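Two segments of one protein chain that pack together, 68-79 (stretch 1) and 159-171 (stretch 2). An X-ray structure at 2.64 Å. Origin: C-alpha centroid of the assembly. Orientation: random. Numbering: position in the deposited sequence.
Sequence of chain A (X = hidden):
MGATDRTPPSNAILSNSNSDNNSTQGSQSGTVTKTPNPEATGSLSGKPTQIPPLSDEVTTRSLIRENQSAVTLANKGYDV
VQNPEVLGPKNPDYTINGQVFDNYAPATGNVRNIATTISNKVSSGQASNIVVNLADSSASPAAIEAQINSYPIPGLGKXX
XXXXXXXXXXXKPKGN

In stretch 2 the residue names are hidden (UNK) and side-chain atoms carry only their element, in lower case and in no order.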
# COMPACT_ATOMS: atom_id res chain seq x y z
N GLN A 68 3.75 8.63 -12.96
CA GLN A 68 4.72 8.18 -13.95
C GLN A 68 4.42 6.81 -14.56
O GLN A 68 4.66 6.60 -15.74
CB GLN A 68 6.12 8.21 -13.37
CG GLN A 68 6.64 9.62 -13.14
CD GLN A 68 8.01 9.62 -12.48
OE1 GLN A 68 8.30 8.81 -11.58
NE2 GLN A 68 8.86 10.53 -12.92
N SER A 69 3.92 5.87 -13.75
CA SER A 69 3.57 4.55 -14.27
C SER A 69 2.45 4.63 -15.30
O SER A 69 2.44 3.86 -16.26
CB SER A 69 3.17 3.60 -13.14
OG SER A 69 4.33 3.06 -12.54
N ALA A 70 1.52 5.56 -15.10
CA ALA A 70 0.42 5.78 -16.02
C ALA A 70 0.95 6.20 -17.40
O ALA A 70 0.55 5.64 -18.43
CB ALA A 70 -0.54 6.83 -15.47
N VAL A 71 1.83 7.17 -17.42
CA VAL A 71 2.35 7.68 -18.68
C VAL A 71 3.16 6.61 -19.38
O VAL A 71 3.05 6.44 -20.60
CB VAL A 71 3.19 8.97 -18.44
CG1 VAL A 71 4.19 9.25 -19.59
CG2 VAL A 71 2.26 10.15 -18.19
N THR A 72 3.95 5.87 -18.62
CA THR A 72 4.85 4.86 -19.18
C THR A 72 4.05 3.77 -19.86
O THR A 72 4.45 3.27 -20.90
CB THR A 72 5.77 4.23 -18.10
OG1 THR A 72 6.79 5.17 -17.73
CG2 THR A 72 6.44 2.95 -18.60
N LEU A 73 2.93 3.39 -19.27
CA LEU A 73 2.10 2.32 -19.80
C LEU A 73 1.30 2.79 -21.02
O LEU A 73 1.23 2.09 -22.04
CB LEU A 73 1.20 1.71 -18.72
CG LEU A 73 2.02 0.88 -17.73
CD1 LEU A 73 1.15 0.16 -16.72
CD2 LEU A 73 2.93 -0.10 -18.44
N ALA A 74 0.73 3.98 -20.92
CA ALA A 74 -0.02 4.54 -22.01
C ALA A 74 0.88 4.59 -23.26
O ALA A 74 0.42 4.37 -24.38
CB ALA A 74 -0.56 5.90 -21.65
N ASN A 75 2.17 4.84 -23.05
CA ASN A 75 3.10 4.91 -24.17
C ASN A 75 3.59 3.54 -24.62
O ASN A 75 4.38 3.43 -25.56
CB ASN A 75 4.31 5.83 -23.87
CG ASN A 75 3.92 7.31 -23.81
OD1 ASN A 75 2.94 7.73 -24.43
ND2 ASN A 75 4.70 8.10 -23.06
N LYS A 76 3.14 2.49 -23.93
CA LYS A 76 3.49 1.12 -24.30
C LYS A 76 2.31 0.41 -24.95
O LYS A 76 2.42 -0.75 -25.37
CB LYS A 76 4.00 0.34 -23.09
CG LYS A 76 5.39 0.74 -22.64
CD LYS A 76 6.45 0.25 -23.60
CE LYS A 76 7.85 0.62 -23.12
NZ LYS A 76 8.90 -0.37 -23.51
N GLY A 77 1.18 1.10 -25.03
CA GLY A 77 0.02 0.58 -25.72
C GLY A 77 -1.18 0.24 -24.87
O GLY A 77 -2.18 -0.25 -25.38
N TYR A 78 -1.11 0.48 -23.56
CA TYR A 78 -2.28 0.23 -22.72
C TYR A 78 -3.21 1.43 -22.73
O TYR A 78 -2.77 2.57 -22.93
CB TYR A 78 -1.88 -0.08 -21.28
CG TYR A 78 -1.02 -1.30 -21.16
CD1 TYR A 78 -1.56 -2.52 -20.78
CD2 TYR A 78 0.34 -1.23 -21.41
CE1 TYR A 78 -0.76 -3.64 -20.67
CE2 TYR A 78 1.15 -2.34 -21.29
CZ TYR A 78 0.60 -3.54 -20.93
OH TYR A 78 1.42 -4.64 -20.82
N ASP A 79 -4.49 1.17 -22.53
CA ASP A 79 -5.43 2.26 -22.36
C ASP A 79 -5.54 2.49 -20.86
O ASP A 79 -6.03 1.62 -20.13
CB ASP A 79 -6.77 1.90 -22.98
CG ASP A 79 -6.67 1.67 -24.49
OD1 ASP A 79 -6.16 2.57 -25.21
OD2 ASP A 79 -7.07 0.58 -24.95
N UNK A 159 -0.10 -8.92 -12.50
CA UNK A 159 0.94 -8.01 -12.06
C UNK A 159 1.75 -7.51 -13.26
O UNK A 159 2.26 -8.30 -14.06
c UNK A 159 3.05 -7.79 -10.76
c UNK A 159 1.09 -8.98 -9.78
c UNK A 159 1.86 -8.68 -11.05
N UNK A 160 1.85 -6.19 -13.38
CA UNK A 160 2.70 -5.58 -14.41
C UNK A 160 3.96 -4.96 -13.80
O UNK A 160 3.86 -4.03 -13.01
c UNK A 160 0.77 -5.17 -15.96
c UNK A 160 -0.14 -4.23 -16.72
c UNK A 160 1.94 -4.51 -15.23
c UNK A 160 2.89 -3.84 -16.21
N UNK A 161 5.13 -5.49 -14.15
CA UNK A 161 6.39 -4.92 -13.69
C UNK A 161 6.95 -3.88 -14.66
O UNK A 161 6.99 -4.10 -15.89
c UNK A 161 7.48 -6.01 -13.47
c UNK A 161 8.78 -5.37 -12.99
c UNK A 161 7.00 -7.06 -12.47
N UNK A 162 7.35 -2.73 -14.12
CA UNK A 162 8.11 -1.73 -14.87
C UNK A 162 9.49 -1.63 -14.26
O UNK A 162 9.62 -1.23 -13.11
c UNK A 162 7.47 -0.34 -14.80
c UNK A 162 5.29 0.96 -14.96
c UNK A 162 8.21 0.59 -15.72
c UNK A 162 5.99 -0.38 -15.17
N UNK A 163 10.53 -2.01 -14.99
CA UNK A 163 11.87 -1.97 -14.41
C UNK A 163 12.48 -0.56 -14.52
O UNK A 163 11.82 0.38 -15.00
o UNK A 163 13.94 -3.55 -17.06
c UNK A 163 13.10 -2.81 -16.50
c UNK A 163 12.77 -3.06 -15.02
o UNK A 163 12.52 -1.88 -17.11
N UNK A 164 13.72 -0.40 -14.06
CA UNK A 164 14.36 0.92 -14.07
C UNK A 164 14.45 1.55 -15.48
O UNK A 164 14.50 2.78 -15.61
n UNK A 164 16.55 1.14 -8.99
c UNK A 164 17.19 0.69 -11.38
c UNK A 164 15.76 0.69 -11.90
c UNK A 164 17.30 0.25 -9.91
c UNK A 164 15.75 0.88 -13.42
N UNK A 165 14.46 0.71 -16.52
CA UNK A 165 14.64 1.23 -17.88
C UNK A 165 13.30 1.44 -18.61
O UNK A 165 13.28 1.81 -19.77
c UNK A 165 17.67 -1.23 -18.57
c UNK A 165 15.61 0.34 -18.69
c UNK A 165 17.92 1.22 -18.02
c UNK A 165 16.96 0.02 -18.01
N UNK A 166 12.20 1.22 -17.91
CA UNK A 166 10.88 1.32 -18.52
C UNK A 166 10.44 0.09 -19.32
O UNK A 166 9.50 0.16 -20.12
N UNK A 167 11.12 -1.03 -19.12
CA UNK A 167 10.71 -2.30 -19.73
C UNK A 167 9.57 -3.00 -18.98
O UNK A 167 9.65 -3.22 -17.77
c UNK A 167 11.88 -3.27 -19.83
n UNK A 167 14.24 -2.83 -20.13
o UNK A 167 12.79 -2.17 -21.73
c UNK A 167 13.02 -2.72 -20.65
N UNK A 168 8.52 -3.36 -19.72
CA UNK A 168 7.39 -4.05 -19.12
C UNK A 168 7.52 -5.57 -19.21
O UNK A 168 7.70 -6.14 -20.29
c UNK A 168 6.05 -3.66 -19.79
c UNK A 168 4.90 -4.23 -19.01
c UNK A 168 5.92 -2.14 -19.91
c UNK A 168 6.17 -1.43 -18.62
N UNK A 169 7.43 -6.22 -18.05
CA UNK A 169 7.15 -7.65 -17.98
C UNK A 169 5.80 -7.91 -17.31
O UNK A 169 5.33 -7.12 -16.49
c UNK A 169 9.60 -8.32 -17.94
o UNK A 169 8.35 -8.04 -15.88
c UNK A 169 8.26 -8.46 -17.24
N UNK A 170 5.18 -9.04 -17.66
CA UNK A 170 3.90 -9.42 -17.10
C UNK A 170 4.00 -10.68 -16.26
O UNK A 170 4.68 -11.64 -16.64
c UNK A 170 2.87 -9.66 -18.21
c UNK A 170 1.55 -10.09 -17.62
c UNK A 170 1.93 -7.33 -18.29
c UNK A 170 2.66 -8.39 -19.04
N UNK A 171 3.35 -10.66 -15.10
CA UNK A 171 3.16 -11.86 -14.29
C UNK A 171 1.67 -12.10 -14.16
O UNK A 171 0.96 -11.32 -13.50
c UNK A 171 5.81 -10.84 -11.62
c UNK A 171 5.18 -11.25 -12.97
c UNK A 171 3.71 -11.69 -12.90
c UNK A 171 3.58 -12.98 -12.16

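Position 159 carries three carbons, one bearing the other two, and reaches nothing on stretch 1; its backbone pairs with position 171 in both directions. It is Val159. Position 160 has four carbons, forked at the first with one arm two carbons long, and points toward stretch 1. The tip of the long arm lies 4.0 Å from Tyr78 CE1, oblique to the ring, and the short arm 4.4 Å from Leu73 CD2. This is Ile160. Position 161 again shows one carbon carrying two, out of reach, as strand alternation dictates: Val161.

Position 162 repeats the four-carbon fork and returns toward the helix. The end of its long arm sits 3.3 Å from Ser69 OG and 4.3 Å from Leu73 CG, while its short arm is 4.1 Å from Thr72 CG2. This is Ile162, which gives the contact its largest covered area on either stretch.

At 163, two carbons, the second carrying two oxygens, make a carboxylate: Asp163. It faces no partner on stretch 1 but organizes the turn. The N of 165 gives Asp163 OD1 a weak bond at 3.3 Å, and the N of 167 lies closer to Asp163 OD1, bonding at 2.6 Å. Position 164, four carbons in a row ending in nitrogen, is Lys164; position 165, four carbons forked at the second, is Leu165. Both stay exposed and clear of stretch 1.

Position 166 has no side-chain atoms, and its positive phi would jam a CB against the preceding carbonyl: Gly166. Its O lies 3.5 Å from Lys76 CE. At 167, two carbons, the second with one oxygen and one nitrogen, could be an acid by shape but not by element; the side chain points away from stretch 1 and makes no contact there. This is Asn167, whose ND2 donates to Asp163 OD2 at 3.2 Å.

Position 168, another four-carbon fork, points toward stretch 1, its long-arm tip 3.5 Å from Leu73 CD2 and its short arm 3.9 Å from Tyr78 OH. It is Ile168. Position 169, one carbon bearing an oxygen and a carbon, points away: Thr169. Position 170 has the same fork as 168, set sideways, but its tip comes within 3.7 Å of Tyr78 OH: Ile170. Position 171 has four carbons, forked at the first with one arm two carbons long, out of reach of stretch 1: Ile171.

The rule is a hairpin presenting branched aliphatics to a helix that crosses strand 159-162 at nearly a right angle. Leu73 meets Ile160, Ile162 and Ile168; Tyr78, beyond the helix, extends the apolar patch. No clear hydrogen bond joins the stretches, so side-chain packing dominates, while the tight turn brings Gly166 close to Thr72 and Lys76.

Stretch 2 (159-171) VIVIDKLGNITII
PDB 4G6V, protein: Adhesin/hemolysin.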